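Local structure of intergenic-region protein (Escherichia coli CFT073, 2WJ9) at residues Ser131-Ile137 with Tyr166-Glu172; Cys140-Ser145 with His159-Arg164. The protein probably inhibits type I restriction enzymes, and so would protect incoming foreign DNA from cleavage in the bacterial cell. All blocks are in the same frame, centred on the assembly; numbering follows the deposited sequence.

Contact 1: Ser131-Ile137 with Tyr166-Glu172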
ATOM      1  N   SER B 131     -23.055  -4.546  -3.143  1.00 28.68           N
ATOM      2  CA  SER B 131     -23.164  -4.765  -4.589  1.00 28.30           C
ATOM      3  C   SER B 131     -22.262  -5.913  -5.049  1.00 28.17           C
ATOM      4  O   SER B 131     -21.271  -6.235  -4.380  1.00 27.92           O
ATOM      5  CB  SER B 131     -22.798  -3.494  -5.365  1.00 28.26           C
ATOM      6  OG  SER B 131     -21.434  -3.148  -5.181  1.00 27.79           O
ATOM      7  N   PRO B 132     -22.613  -6.560  -6.175  1.00 28.37           N
ATOM      8  CA  PRO B 132     -21.669  -7.506  -6.785  1.00 28.57           C
ATOM      9  C   PRO B 132     -20.245  -6.951  -6.981  1.00 29.07           C
ATOM     10  O   PRO B 132     -19.280  -7.666  -6.670  1.00 28.44           O
ATOM     11  CB  PRO B 132     -22.346  -7.853  -8.113  1.00 28.61           C
ATOM     12  CG  PRO B 132     -23.814  -7.751  -7.794  1.00 28.31           C
ATOM     13  CD  PRO B 132     -23.904  -6.544  -6.895  1.00 28.21           C
ATOM     14  N   GLU B 133     -20.108  -5.708  -7.459  1.00 29.90           N
ATOM     15  CA  GLU B 133     -18.763  -5.081  -7.593  1.00 30.12           C
ATOM     16  C   GLU B 133     -18.003  -5.099  -6.273  1.00 29.53           C
ATOM     17  O   GLU B 133     -16.837  -5.513  -6.225  1.00 29.46           O
ATOM     18  CB  GLU B 133     -18.775  -3.610  -8.111  1.00 30.99           C
ATOM     19  CG  GLU B 133     -17.340  -3.139  -8.610  1.00 33.19           C
ATOM     20  CD  GLU B 133     -16.946  -1.653  -8.381  1.00 36.05           C
ATOM     21  OE1 GLU B 133     -17.695  -0.876  -7.758  1.00 34.86           O
ATOM     22  OE2 GLU B 133     -15.829  -1.258  -8.844  1.00 39.19           O
ATOM     23  N   ALA B 134     -18.650  -4.622  -5.210  1.00 28.62           N
ATOM     24  CA  ALA B 134     -17.999  -4.534  -3.897  1.00 28.23           C
ATOM     25  C   ALA B 134     -17.597  -5.909  -3.342  1.00 27.91           C
ATOM     26  O   ALA B 134     -16.516  -6.062  -2.761  1.00 27.43           O
ATOM     27  CB  ALA B 134     -18.878  -3.784  -2.906  1.00 27.90           C
ATOM     28  N   ALA B 135     -18.469  -6.904  -3.521  1.00 27.47           N
ATOM     29  CA  ALA B 135     -18.141  -8.295  -3.174  1.00 27.72           C
ATOM     30  C   ALA B 135     -16.859  -8.792  -3.859  1.00 27.67           C
ATOM     31  O   ALA B 135     -15.997  -9.405  -3.220  1.00 27.41           O
ATOM     32  CB  ALA B 135     -19.310  -9.210  -3.516  1.00 27.26           C
ATOM     33  N   GLY B 136     -16.737  -8.527  -5.158  1.00 27.68           N
ATOM     34  CA  GLY B 136     -15.536  -8.884  -5.910  1.00 27.82           C
ATOM     35  C   GLY B 136     -14.273  -8.208  -5.380  1.00 27.79           C
ATOM     36  O   GLY B 136     -13.207  -8.838  -5.281  1.00 27.66           O
ATOM     37  N   ILE B 137     -14.383  -6.924  -5.043  1.00 27.40           N
ATOM     38  CA  ILE B 137     -13.260  -6.200  -4.429  1.00 27.64           C
ATOM     39  C   ILE B 137     -12.844  -6.893  -3.117  1.00 27.64           C
ATOM     40  O   ILE B 137     -11.662  -7.174  -2.898  1.00 27.84           O
ATOM     41  CB  ILE B 137     -13.602  -4.709  -4.204  1.00 27.29           C
ATOM     42  CG1 ILE B 137     -13.739  -3.983  -5.559  1.00 27.70           C
ATOM     43  CG2 ILE B 137     -12.545  -4.052  -3.338  1.00 27.44           C
ATOM     44  CD1 ILE B 137     -14.317  -2.575  -5.462  1.00 27.90           C
ATOM     45  N   TYR B 166      -8.170   1.747  -3.123  1.00 29.97           N
ATOM     46  CA  TYR B 166      -9.412   1.851  -3.899  1.00 29.99           C
ATOM     47  C   TYR B 166     -10.643   1.537  -3.031  1.00 29.88           C
ATOM     48  O   TYR B 166     -11.670   2.237  -3.121  1.00 29.85           O
ATOM     49  CB  TYR B 166      -9.353   0.926  -5.118  1.00 30.17           C
ATOM     50  CG  TYR B 166     -10.534   1.041  -6.056  1.00 30.01           C
ATOM     51  CD1 TYR B 166     -10.794   2.222  -6.745  1.00 31.17           C
ATOM     52  CD2 TYR B 166     -11.381  -0.040  -6.281  1.00 28.99           C
ATOM     53  CE1 TYR B 166     -11.867   2.326  -7.613  1.00 31.01           C
ATOM     54  CE2 TYR B 166     -12.455   0.060  -7.143  1.00 30.37           C
ATOM     55  CZ  TYR B 166     -12.696   1.243  -7.812  1.00 31.02           C
ATOM     56  OH  TYR B 166     -13.767   1.355  -8.678  1.00 32.70           O
ATOM     57  N   ALA B 167     -10.527   0.506  -2.181  1.00 29.85           N
ATOM     58  CA  ALA B 167     -11.597   0.134  -1.239  1.00 29.69           C
ATOM     59  C   ALA B 167     -11.859   1.248  -0.227  1.00 29.67           C
ATOM     60  O   ALA B 167     -13.014   1.527   0.114  1.00 29.20           O
ATOM     61  CB  ALA B 167     -11.249  -1.161  -0.512  1.00 29.52           C
ATOM     62  N   LEU B 168     -10.785   1.895   0.239  1.00 29.27           N
ATOM     63  CA  LEU B 168     -10.909   2.972   1.218  1.00 29.40           C
ATOM     64  C   LEU B 168     -11.626   4.196   0.649  1.00 29.00           C
ATOM     65  O   LEU B 168     -12.178   4.981   1.411  1.00 29.84           O
ATOM     66  CB  LEU B 168      -9.535   3.359   1.794  1.00 29.28           C
ATOM     67  CG  LEU B 168      -8.937   2.329   2.767  1.00 30.00           C
ATOM     68  CD1 LEU B 168      -7.461   2.636   3.080  1.00 30.28           C
ATOM     69  CD2 LEU B 168      -9.747   2.257   4.052  1.00 30.27           C
ATOM     70  N   GLN B 169     -11.614   4.355  -0.675  1.00 28.93           N
ATOM     71  CA  GLN B 169     -12.301   5.467  -1.342  1.00 28.84           C
ATOM     72  C   GLN B 169     -13.702   5.095  -1.854  1.00 28.59           C
ATOM     73  O   GLN B 169     -14.428   5.959  -2.347  1.00 28.24           O
ATOM     74  CB  GLN B 169     -11.468   5.986  -2.521  1.00 29.03           C
ATOM     75  CG  GLN B 169     -10.121   6.611  -2.125  1.00 28.65           C
ATOM     76  CD  GLN B 169      -9.375   7.241  -3.290  1.00 29.88           C
ATOM     77  OE1 GLN B 169      -9.844   7.248  -4.434  1.00 29.06           O
ATOM     78  NE2 GLN B 169      -8.202   7.798  -2.995  1.00 29.44           N
ATOM     79  N   HIS B 170     -14.064   3.818  -1.739  1.00 28.30           N
ATOM     80  CA  HIS B 170     -15.283   3.265  -2.366  1.00 28.44           C
ATOM     81  C   HIS B 170     -16.540   3.645  -1.578  1.00 28.49           C
ATOM     82  O   HIS B 170     -16.493   3.709  -0.355  1.00 28.59           O
ATOM     83  CB  HIS B 170     -15.160   1.737  -2.447  1.00 28.66           C
ATOM     84  CG  HIS B 170     -16.097   1.094  -3.424  1.00 28.66           C
ATOM     85  ND1 HIS B 170     -17.392   0.747  -3.099  1.00 28.88           N
ATOM     86  CD2 HIS B 170     -15.916   0.699  -4.708  1.00 29.88           C
ATOM     87  CE1 HIS B 170     -17.976   0.194  -4.148  1.00 28.94           C
ATOM     88  NE2 HIS B 170     -17.104   0.160  -5.141  1.00 30.06           N
ATOM     89  N   PRO B 171     -17.671   3.900  -2.275  1.00 28.48           N
ATOM     90  CA  PRO B 171     -18.934   4.194  -1.578  1.00 28.59           C
ATOM     91  C   PRO B 171     -19.374   3.122  -0.581  1.00 28.48           C
ATOM     92  O   PRO B 171     -20.051   3.439   0.390  1.00 28.59           O
ATOM     93  CB  PRO B 171     -19.968   4.298  -2.706  1.00 28.89           C
ATOM     94  CG  PRO B 171     -19.208   4.449  -3.955  1.00 29.04           C
ATOM     95  CD  PRO B 171     -17.815   3.950  -3.742  1.00 28.55           C
ATOM     96  N   GLU B 172     -18.990   1.873  -0.840  1.00 28.59           N
ATOM     97  CA  GLU B 172     -19.299   0.742   0.042  1.00 28.72           C
ATOM     98  C   GLU B 172     -18.092   0.288   0.874  1.00 29.08           C
ATOM     99  O   GLU B 172     -17.997  -0.881   1.259  1.00 29.05           O
ATOM    100  CB  GLU B 172     -19.845  -0.423  -0.790  1.00 28.62           C
ATOM    101  CG  GLU B 172     -21.107  -0.066  -1.550  1.00 28.94           C
ATOM    102  CD  GLU B 172     -21.594  -1.199  -2.412  1.00 29.65           C
ATOM    103  OE1 GLU B 172     -22.195  -2.154  -1.866  1.00 29.67           O
ATOM    104  OE2 GLU B 172     -21.387  -1.129  -3.641  1.00 29.50           O
TER

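Contact 2: Cys140-Ser145 with His159-Arg164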
ATOM      1  N   CYS B 140     -11.047 -10.264  -3.733  1.00 27.47           N
ATOM      2  CA  CYS B 140      -9.675 -10.017  -4.183  1.00 27.82           C
ATOM      3  C   CYS B 140      -8.738  -9.560  -3.047  1.00 28.16           C
ATOM      4  O   CYS B 140      -7.578  -9.988  -2.973  1.00 27.35           O
ATOM      5  CB  CYS B 140      -9.660  -9.007  -5.338  1.00 28.09           C
ATOM      6  SG  CYS B 140     -10.391  -9.611  -6.903  1.00 28.18           S
ATOM      7  N   LEU B 141      -9.229  -8.687  -2.176  1.00 27.90           N
ATOM      8  CA  LEU B 141      -8.438  -8.274  -1.007  1.00 28.48           C
ATOM      9  C   LEU B 141      -8.005  -9.458  -0.143  1.00 28.18           C
ATOM     10  O   LEU B 141      -6.842  -9.547   0.252  1.00 28.81           O
ATOM     11  CB  LEU B 141      -9.190  -7.240  -0.166  1.00 28.78           C
ATOM     12  CG  LEU B 141      -9.314  -5.858  -0.819  1.00 28.99           C
ATOM     13  CD1 LEU B 141     -10.329  -4.982  -0.074  1.00 30.63           C
ATOM     14  CD2 LEU B 141      -7.924  -5.161  -0.911  1.00 30.69           C
ATOM     15  N   MET B 142      -8.945 -10.352   0.159  1.00 27.97           N
ATOM     16  CA  MET B 142      -8.670 -11.546   0.967  0.50 28.07           C
ATOM     17  C   MET B 142      -7.651 -12.444   0.269  1.00 27.91           C
ATOM     18  O   MET B 142      -6.728 -12.979   0.902  1.00 28.03           O
ATOM     19  CB  MET B 142      -9.967 -12.334   1.197  0.50 27.99           C
ATOM     20  CG  MET B 142     -11.033 -11.577   1.971  0.50 29.07           C
ATOM     21  SD  MET B 142     -10.537 -11.212   3.664  0.50 31.01           S
ATOM     22  CE  MET B 142     -10.737 -12.800   4.473  0.50 30.09           C
ATOM     23  N   THR B 143      -7.828 -12.615  -1.040  1.00 27.68           N
ATOM     24  CA  THR B 143      -6.906 -13.422  -1.857  1.00 27.61           C
ATOM     25  C   THR B 143      -5.475 -12.861  -1.807  1.00 27.86           C
ATOM     26  O   THR B 143      -4.525 -13.596  -1.530  1.00 27.73           O
ATOM     27  CB  THR B 143      -7.370 -13.479  -3.334  1.00 27.83           C
ATOM     28  OG1 THR B 143      -8.694 -14.025  -3.388  1.00 28.07           O
ATOM     29  CG2 THR B 143      -6.410 -14.340  -4.176  1.00 27.63           C
ATOM     30  N   TYR B 144      -5.335 -11.562  -2.056  1.00 27.62           N
ATOM     31  CA  TYR B 144      -4.012 -10.925  -2.127  1.00 28.03           C
ATOM     32  C   TYR B 144      -3.279 -10.941  -0.773  1.00 27.98           C
ATOM     33  O   TYR B 144      -2.072 -11.209  -0.702  1.00 28.49           O
ATOM     34  CB  TYR B 144      -4.105  -9.479  -2.654  1.00 27.42           C
ATOM     35  CG  TYR B 144      -4.676  -9.270  -4.062  1.00 27.86           C
ATOM     36  CD1 TYR B 144      -4.969 -10.343  -4.915  1.00 27.20           C
ATOM     37  CD2 TYR B 144      -4.895  -7.965  -4.553  1.00 26.81           C
ATOM     38  CE1 TYR B 144      -5.490 -10.123  -6.207  1.00 27.20           C
ATOM     39  CE2 TYR B 144      -5.418  -7.746  -5.828  1.00 27.36           C
ATOM     40  CZ  TYR B 144      -5.717  -8.819  -6.645  1.00 27.74           C
ATOM     41  OH  TYR B 144      -6.236  -8.626  -7.904  1.00 29.76           O
ATOM     42  N   SER B 145      -4.002 -10.643   0.298  1.00 28.40           N
ATOM     43  CA  SER B 145      -3.404 -10.608   1.633  0.50 28.55           C
ATOM     44  C   SER B 145      -2.941 -12.001   2.071  1.00 28.37           C
ATOM     45  O   SER B 145      -1.837 -12.162   2.586  1.00 28.44           O
ATOM     46  CB  SER B 145      -4.375 -10.003   2.656  0.50 28.41           C
ATOM     47  OG  SER B 145      -5.661 -10.598   2.593  0.50 29.58           O
ATOM     48  N   HIS B 159       0.123  -5.188  -4.586  1.00 28.56           N
ATOM     49  CA  HIS B 159      -1.243  -5.366  -5.105  1.00 29.09           C
ATOM     50  C   HIS B 159      -2.303  -5.218  -3.994  1.00 28.86           C
ATOM     51  O   HIS B 159      -3.340  -4.576  -4.196  1.00 28.94           O
ATOM     52  CB  HIS B 159      -1.399  -6.707  -5.843  1.00 29.37           C
ATOM     53  CG  HIS B 159      -1.083  -6.632  -7.308  1.00 30.45           C
ATOM     54  ND1 HIS B 159      -1.779  -5.820  -8.178  1.00 30.87           N
ATOM     55  CD2 HIS B 159      -0.146  -7.265  -8.055  1.00 31.26           C
ATOM     56  CE1 HIS B 159      -1.274  -5.941  -9.394  1.00 30.07           C
ATOM     57  NE2 HIS B 159      -0.286  -6.818  -9.350  1.00 29.23           N
ATOM     58  N   TYR B 160      -2.041  -5.794  -2.821  1.00 28.59           N
ATOM     59  CA  TYR B 160      -2.950  -5.638  -1.687  1.00 29.53           C
ATOM     60  C   TYR B 160      -3.122  -4.174  -1.264  1.00 29.59           C
ATOM     61  O   TYR B 160      -4.250  -3.691  -1.135  1.00 29.88           O
ATOM     62  CB  TYR B 160      -2.486  -6.471  -0.489  1.00 29.26           C
ATOM     63  CG  TYR B 160      -3.380  -6.303   0.731  1.00 29.80           C
ATOM     64  CD1 TYR B 160      -4.677  -6.792   0.723  1.00 30.59           C
ATOM     65  CD2 TYR B 160      -2.942  -5.628   1.865  1.00 32.32           C
ATOM     66  CE1 TYR B 160      -5.519  -6.632   1.814  1.00 31.46           C
ATOM     67  CE2 TYR B 160      -3.780  -5.469   2.984  1.00 32.17           C
ATOM     68  CZ  TYR B 160      -5.074  -5.973   2.944  1.00 31.79           C
ATOM     69  OH  TYR B 160      -5.924  -5.829   4.041  1.00 32.19           O
ATOM     70  N   TYR B 161      -2.009  -3.465  -1.060  1.00 29.34           N
ATOM     71  CA  TYR B 161      -2.076  -2.052  -0.643  1.00 29.10           C
ATOM     72  C   TYR B 161      -2.784  -1.183  -1.710  1.00 28.65           C
ATOM     73  O   TYR B 161      -3.561  -0.289  -1.387  1.00 28.93           O
ATOM     74  CB  TYR B 161      -0.674  -1.492  -0.311  1.00 29.36           C
ATOM     75  CG  TYR B 161      -0.145  -1.861   1.070  1.00 29.40           C
ATOM     76  CD1 TYR B 161       0.976  -2.663   1.217  1.00 30.04           C
ATOM     77  CD2 TYR B 161      -0.755  -1.382   2.235  1.00 31.51           C
ATOM     78  CE1 TYR B 161       1.465  -3.006   2.476  1.00 29.69           C
ATOM     79  CE2 TYR B 161      -0.265  -1.722   3.499  1.00 30.81           C
ATOM     80  CZ  TYR B 161       0.838  -2.540   3.607  1.00 30.78           C
ATOM     81  OH  TYR B 161       1.339  -2.892   4.841  1.00 30.34           O
ATOM     82  N   ARG B 162      -2.540  -1.470  -2.980  1.00 29.36           N
ATOM     83  CA  ARG B 162      -3.120  -0.666  -4.065  1.00 29.03           C
ATOM     84  C   ARG B 162      -4.643  -0.837  -4.174  1.00 29.75           C
ATOM     85  O   ARG B 162      -5.379   0.142  -4.306  1.00 30.22           O
ATOM     86  CB  ARG B 162      -2.409  -0.958  -5.386  1.00 29.24           C
ATOM     87  CG  ARG B 162      -1.027  -0.305  -5.431  1.00 28.05           C
ATOM     88  CD  ARG B 162      -0.204  -0.720  -6.624  1.00 28.79           C
ATOM     89  NE  ARG B 162       1.019   0.077  -6.704  1.00 29.22           N
ATOM     90  CZ  ARG B 162       2.016  -0.141  -7.553  1.00 29.24           C
ATOM     91  NH1 ARG B 162       1.968  -1.155  -8.410  1.00 28.71           N
ATOM     92  NH2 ARG B 162       3.069   0.668  -7.535  1.00 29.08           N
ATOM     93  N   LEU B 163      -5.108  -2.075  -4.096  1.00 29.84           N
ATOM     94  CA  LEU B 163      -6.556  -2.348  -4.066  1.00 29.80           C
ATOM     95  C   LEU B 163      -7.218  -1.867  -2.766  1.00 29.80           C
ATOM     96  O   LEU B 163      -8.352  -1.366  -2.791  1.00 29.80           O
ATOM     97  CB  LEU B 163      -6.835  -3.837  -4.300  1.00 29.91           C
ATOM     98  CG  LEU B 163      -8.309  -4.259  -4.414  1.00 29.07           C
ATOM     99  CD1 LEU B 163      -8.997  -3.575  -5.599  1.00 29.71           C
ATOM    100  CD2 LEU B 163      -8.409  -5.792  -4.510  1.00 29.03           C
ATOM    101  N   ARG B 164      -6.527  -2.029  -1.635  1.00 29.95           N
ATOM    102  CA  ARG B 164      -7.005  -1.515  -0.353  1.00 29.76           C
ATOM    103  C   ARG B 164      -7.300  -0.014  -0.431  1.00 29.61           C
ATOM    104  O   ARG B 164      -8.314   0.439   0.075  1.00 29.16           O
ATOM    105  CB  ARG B 164      -6.004  -1.829   0.779  1.00 29.85           C
ATOM    106  CG  ARG B 164      -6.334  -1.258   2.169  1.00 30.33           C
ATOM    107  CD  ARG B 164      -5.263  -1.740   3.165  1.00 30.47           C
ATOM    108  NE  ARG B 164      -5.314  -1.156   4.507  1.00 31.87           N
ATOM    109  CZ  ARG B 164      -4.509  -0.203   4.983  1.00 33.18           C
ATOM    110  NH1 ARG B 164      -3.568   0.354   4.227  1.00 32.33           N
ATOM    111  NH2 ARG B 164      -4.651   0.201   6.238  1.00 34.81           N
TER

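Contact 1: Ser131-Ile137 with Tyr166-Glu172
Glu172 forks onto Ser131 at the start of helix 132-151, one of two carboxylates that carry the polar part of the contact. Its OE1 receives Ser131 N at 2.8 Å through the syn lone pair, in a nearly straight bond. Its OE2 takes the hydroxyl of Ser131 OG at 2.5 Å, also on the syn side. Ser131 is the N-cap residue, and the same OG accepts from Ala134 N, the capping bond. At chi1 65° the hydroxyl folds back over its own backbone, where it can meet Ala134 N and Glu172 together.

Glu133 reaches the other way. His170 NE2 donates to Glu133 OE1 at 2.9 Å, lying in the imidazole plane and almost straight (177°). The donor nevertheless meets the carboxylate from above, 51° out of its plane. Glu133 OE2 lies at the edge of the Tyr166 ring, where its link to OH is weak. On the far side of the imidazole, ND1 accepts from Glu172 N; the two bonds, at NE2 and at ND1, together fix the ring's rotation.

Apolar contacts continue along the helix. Ile137 CD1 sits 3.6 Å from Tyr166 CE2 and 3.7 Å from His170 CD2, while Ile137 CG2 reaches Ala167 CB. Separately, the Ala134 methyl lies beside the Glu172 carboxylate and touches Ile176 of helix 173-180.

NE2 donating and ND1 accepting are consistent with a neutral, NE2-protonated ring; the Glu172 N-H at ND1 would probably disfavour a second proton. The turn after helix 154-168 is thereby joined to the capped N terminus of helix 132-151.

Contact 2: Cys140-Ser145 with His159-Arg164
Helices 140-145 and 159-164 run nearly antiparallel, with 157° between their directions and axes 9.1 Å apart at closest approach; Tyr144 and Tyr160 come nearest in the backbone, CA to CA 5.4 Å. Between the axes, Leu141 and Leu163 interlock obliquely: Leu141 CD2 lies 3.6 Å from Leu163 CG and also meets Arg164 N. Leu163, with CG anti to the backbone N (chi1 -175°), extends toward the facing helix and sets CD2 3.5 Å from Cys140 CB. The same methyl approaches Tyr144 CE2, the two side chains crossing at about a right angle. Phe104 of strand 103-107 touches Cys140, Tyr144 and Leu163, extending this apolar layer to the sheet.

Aromatic side chains make much of the remaining contact. Tyr160, its CG likewise anti to the backbone N, lays its ring beside the other helix: Ser145 CB makes a CH-pi contact over one face, 4.0 Å from the centroid and 24° off the normal, while Tyr144 CB lies near the ring plane at an edge. Tyr160 CD1 also comes to 3.5 Å from Leu141 O, a carbonyl that accepts Ser145 N within its own helix. Tyr144 CD2 meets His159 CB at 3.9 Å, and the Tyr144 and His159 rings are oblique to each other.

The phenol and imidazole ends have partners elsewhere. Tyr144 OH bonds to Ala103 O, His159 NE2 to His63 O, and Tyr160 OH to Glu40 O of the second subunit; Arg164 reaches Thr41 and Asp165 of that subunit. Thus the interface is held by apolar and aromatic packing, while the polar ends of these side chains tie the helical hairpin to the fold around it and to the dimer partner.

How the contacts relate
From the N terminus, the chain passes through both small sheets and then enters helix 132-151 at Ser131-Ile137, continuing through Cys140-Ser145 before turning into helix 154-168. There His159-Arg164 closes the inner loop as contact 2, with 13 residues between its segments. Tyr166-Glu172 then closes the outer loop as contact 1, with 28 residues between, so contact 2 nests inside contact 1. Their centres are 12 Å apart, and they meet directly: Ile137 O lies 3.9 Å from Leu163 CD2, and Ala167 CB 4.0 Å from Leu141 CD1. Together they tie helix 132-151 to helix 154-168 and the segment after it, flanked by strand 103-107 and helix 173-180.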